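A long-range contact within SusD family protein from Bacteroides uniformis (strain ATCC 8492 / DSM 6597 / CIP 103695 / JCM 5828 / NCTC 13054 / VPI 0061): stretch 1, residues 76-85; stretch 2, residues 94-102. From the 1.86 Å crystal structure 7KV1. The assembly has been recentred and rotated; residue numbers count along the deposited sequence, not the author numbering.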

# COMPACT_ATOMS: atom_id res chain seq x y z
N GLU A 76 1.03 0.80 -7.97
CA GLU A 76 2.17 0.43 -8.84
C GLU A 76 2.00 1.08 -10.22
O GLU A 76 3.01 1.48 -10.82
N ILE A 77 0.78 1.17 -10.74
CA ILE A 77 0.59 1.50 -12.19
C ILE A 77 1.17 2.87 -12.54
O ILE A 77 1.51 3.06 -13.71
N MET A 78 1.27 3.82 -11.62
CA MET A 78 1.76 5.17 -11.97
C MET A 78 3.28 5.22 -11.80
O MET A 78 3.89 6.23 -12.21
N GLY A 79 3.87 4.09 -11.36
CA GLY A 79 5.30 3.95 -11.09
C GLY A 79 6.04 3.35 -12.27
O GLY A 79 5.54 3.46 -13.37
N ASP A 80 7.16 2.68 -12.01
CA ASP A 80 8.10 2.20 -13.06
C ASP A 80 8.40 0.72 -12.92
O ASP A 80 9.29 0.30 -13.65
N ASN A 81 7.66 -0.05 -12.11
CA ASN A 81 7.98 -1.49 -11.91
C ASN A 81 7.28 -2.38 -12.97
O ASN A 81 7.84 -3.47 -13.32
N PHE A 82 6.10 -1.98 -13.41
CA PHE A 82 5.17 -2.87 -14.17
C PHE A 82 4.68 -2.15 -15.42
O PHE A 82 4.68 -0.93 -15.48
N TRP A 83 4.13 -2.93 -16.35
CA TRP A 83 3.20 -2.42 -17.37
C TRP A 83 1.79 -2.71 -16.85
O TRP A 83 1.64 -3.55 -15.93
N VAL A 84 0.79 -2.03 -17.37
CA VAL A 84 -0.61 -2.26 -16.96
C VAL A 84 -1.07 -3.62 -17.51
O VAL A 84 -1.69 -4.37 -16.74
N GLY A 85 -0.82 -3.89 -18.79
CA GLY A 85 -1.22 -5.17 -19.42
C GLY A 85 -2.72 -5.23 -19.70
O GLY A 85 -3.31 -4.19 -20.11
N ASN A 94 -8.97 2.97 -17.61
CA ASN A 94 -8.64 3.96 -16.53
C ASN A 94 -7.22 3.69 -16.05
O ASN A 94 -6.45 4.67 -15.90
N TRP A 95 -6.84 2.42 -15.86
CA TRP A 95 -5.47 2.07 -15.41
C TRP A 95 -4.45 2.49 -16.48
O TRP A 95 -3.42 3.11 -16.10
N HIS A 96 -4.72 2.21 -17.76
CA HIS A 96 -3.80 2.61 -18.86
C HIS A 96 -3.65 4.14 -18.86
O HIS A 96 -2.53 4.62 -19.06
N MET A 97 -4.72 4.87 -18.66
CA MET A 97 -4.66 6.35 -18.73
C MET A 97 -3.92 6.94 -17.50
O MET A 97 -3.19 7.90 -17.68
N LEU A 98 -4.11 6.39 -16.31
CA LEU A 98 -3.38 6.78 -15.08
C LEU A 98 -1.89 6.53 -15.30
O LEU A 98 -1.08 7.39 -14.96
N PHE A 99 -1.56 5.38 -15.86
CA PHE A 99 -0.17 4.95 -16.13
C PHE A 99 0.53 6.00 -16.99
O PHE A 99 1.73 6.26 -16.77
N ASN A 100 -0.20 6.59 -17.93
CA ASN A 100 0.37 7.57 -18.88
C ASN A 100 0.07 9.02 -18.47
O ASN A 100 0.28 9.91 -19.34
N TYR A 101 -0.43 9.28 -17.25
CA TYR A 101 -0.67 10.66 -16.72
C TYR A 101 -1.66 11.40 -17.60
O TYR A 101 -1.53 12.63 -17.77
N GLU A 102 -2.68 10.66 -18.06
CA GLU A 102 -3.73 11.16 -18.98
C GLU A 102 -5.10 10.74 -18.44
O GLU A 102 -6.03 10.71 -19.25

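The most unusual feature of this contact is that a single valine packs a methyl over the face of a histidine ring while it also touches the apolar side chains of Trp 95 and Phe 99. Val 84, in its t rotamer (chi1 171°), points its CA-to-CB bond toward the helix of the second stretch, and its CG1 lies 3.5 Å from the centroid of the His 96 ring, only 15° off the ring normal. This is a CH-pi contact over the face. The same methyl, Val 84 CG1, reaches Trp 95 CB at 3.7 Å, while Val 84 CG2 sits 3.5 Å from Phe 99 CB, so the two methyls reach residues one helical turn apart.

The example illustrates a general principle: a segment without regular secondary structure can pack against a helix if its apolar side chains fill the helical surface and its backbone carbonyls find side-chain donors. Ile 77 does the first. Its CA-to-CB bond runs sideways, but chi1 p and chi2 t carry the end of the chain nearer, placing Ile 77 CD1 3.7 Å from Trp 95 CB and 4.1 Å from Leu 98 CB. Trp 95 (chi1 m) starts toward the first stretch, and its indole leads away overall, but Ile 77 CD1 still lies 3.8 Å from Trp 95 CD1.

Phe 99, chi1 t, has the largest area covered by the opposing stretch. Its ring edge meets a backbone carbonyl, with Phe 99 CD2 3.3 Å from Ile 77 O, and the same oxygen receives a CA-H...O contact from Phe 99 CA at 3.5 Å. At the far end of the ring, Phe 99 CZ approaches the edge of the Trp 83 indole, 3.7 Å from Trp 83 CE3; Trp 83 adopts chi1 m, which brings its ring nearer from a sideways start.

Met 78 (m, t, m) starts sideways and packs against Leu 98. Its CG lies 3.6 Å from Leu 98 O, and Met 78 SD is 4.2 Å from Leu 98 CD2.

Two hydrogen bonds supply the polar part, and both use carbonyls of the first stretch. Beyond the helix, Tyr 101 (chi1 m) brings its hydroxyl nearer: Tyr 101 OH donates to Met 78 O at 2.8 Å, while Tyr 101 CE1 rests 4.3 Å from Met 78 CB. His 96, also chi1 m, donates from NE2 to Gly 85 O at 2.8 Å, but the N-H...O angle of 123° makes this bond weak. The carbonyl lies near the plane of the imidazole, at its edge, while Val 84 CG1 lies over one face.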

# COMPACT_ATOMS: atom_id res chain seq x y z
CB GLU A 76 2.32 -1.09 -8.93
CG GLU A 76 2.79 -1.76 -7.66
CD GLU A 76 4.29 -1.75 -7.43
OE1 GLU A 76 5.02 -1.23 -8.30
OE2 GLU A 76 4.71 -2.20 -6.37
CB ILE A 77 -0.87 1.35 -12.66
CG1 ILE A 77 -1.88 2.15 -11.83
CG2 ILE A 77 -1.22 -0.14 -12.74
CD1 ILE A 77 -3.28 2.21 -12.47
CB MET A 78 1.03 6.24 -11.15
CG MET A 78 -0.43 6.31 -11.57
SD MET A 78 -1.39 7.52 -10.67
CE MET A 78 -1.70 6.66 -9.13
CB ASP A 80 9.39 3.03 -13.10
CG ASP A 80 10.16 3.03 -11.79
OD1 ASP A 80 9.60 2.52 -10.72
OD2 ASP A 80 11.31 3.54 -11.84
CB ASN A 81 7.60 -2.00 -10.53
CG ASN A 81 8.56 -1.59 -9.43
OD1 ASN A 81 9.76 -1.43 -9.70
ND2 ASN A 81 8.03 -1.42 -8.23
CB PHE A 82 3.95 -3.24 -13.33
CG PHE A 82 4.30 -4.11 -12.16
CD1 PHE A 82 4.40 -5.50 -12.32
CD2 PHE A 82 4.66 -3.55 -10.94
CE1 PHE A 82 4.78 -6.30 -11.26
CE2 PHE A 82 5.00 -4.36 -9.87
CZ PHE A 82 5.09 -5.73 -10.04
CB TRP A 83 3.47 -3.08 -18.72
CG TRP A 83 4.87 -3.01 -19.22
CD1 TRP A 83 5.66 -4.07 -19.52
CD2 TRP A 83 5.63 -1.82 -19.54
NE1 TRP A 83 6.86 -3.63 -20.01
CE2 TRP A 83 6.89 -2.26 -20.01
CE3 TRP A 83 5.40 -0.44 -19.43
CZ2 TRP A 83 7.91 -1.38 -20.38
CZ3 TRP A 83 6.40 0.43 -19.81
CH2 TRP A 83 7.63 -0.03 -20.29
CB VAL A 84 -1.51 -1.10 -17.41
CG1 VAL A 84 -2.98 -1.42 -17.18
CG2 VAL A 84 -1.12 0.15 -16.63
CB ASN A 94 -9.68 3.95 -15.41
CG ASN A 94 -9.82 2.62 -14.71
OD1 ASN A 94 -9.72 1.57 -15.35
ND2 ASN A 94 -9.93 2.66 -13.39
CB TRP A 95 -5.31 0.60 -15.09
CG TRP A 95 -6.08 0.10 -13.91
CD1 TRP A 95 -6.81 0.81 -13.00
CD2 TRP A 95 -6.23 -1.29 -13.57
NE1 TRP A 95 -7.38 -0.05 -12.08
CE2 TRP A 95 -7.01 -1.34 -12.39
CE3 TRP A 95 -5.72 -2.47 -14.10
CZ2 TRP A 95 -7.36 -2.55 -11.80
CZ3 TRP A 95 -6.06 -3.67 -13.50
CH2 TRP A 95 -6.84 -3.70 -12.35
CB HIS A 96 -4.27 2.09 -20.21
CG HIS A 96 -4.08 0.61 -20.34
ND1 HIS A 96 -2.86 0.05 -20.65
CD2 HIS A 96 -4.91 -0.42 -20.11
CE1 HIS A 96 -2.96 -1.26 -20.66
NE2 HIS A 96 -4.18 -1.58 -20.32
CB MET A 97 -6.07 6.92 -18.90
CG MET A 97 -6.61 6.62 -20.30
SD MET A 97 -8.31 7.12 -20.56
CE MET A 97 -8.06 8.88 -20.76
CB LEU A 98 -3.93 5.96 -13.90
CG LEU A 98 -5.30 6.44 -13.41
CD1 LEU A 98 -6.05 5.34 -12.68
CD2 LEU A 98 -5.16 7.68 -12.54
CB PHE A 99 -0.16 3.56 -16.77
CG PHE A 99 1.12 3.23 -17.49
CD1 PHE A 99 1.28 3.62 -18.81
CD2 PHE A 99 2.15 2.56 -16.87
CE1 PHE A 99 2.44 3.32 -19.49
CE2 PHE A 99 3.33 2.29 -17.54
CZ PHE A 99 3.46 2.66 -18.85
CB ASN A 100 -0.14 7.28 -20.27
CG ASN A 100 0.80 7.83 -21.32
OD1 ASN A 100 2.00 7.98 -21.06
ND2 ASN A 100 0.23 8.22 -22.43
CB TYR A 101 0.65 11.42 -16.58
CG TYR A 101 1.70 10.56 -15.92
CD1 TYR A 101 1.42 9.87 -14.75
CD2 TYR A 101 2.91 10.32 -16.53
CE1 TYR A 101 2.34 9.02 -14.16
CE2 TYR A 101 3.84 9.48 -15.95
CZ TYR A 101 3.56 8.83 -14.76
OH TYR A 101 4.49 7.94 -14.28
CB GLU A 102 -3.60 10.57 -20.37
CG GLU A 102 -2.43 11.07 -21.13
CD GLU A 102 -2.45 10.57 -22.57
OE1 GLU A 102 -3.12 9.54 -22.81
OE2 GLU A 102 -1.76 11.23 -23.43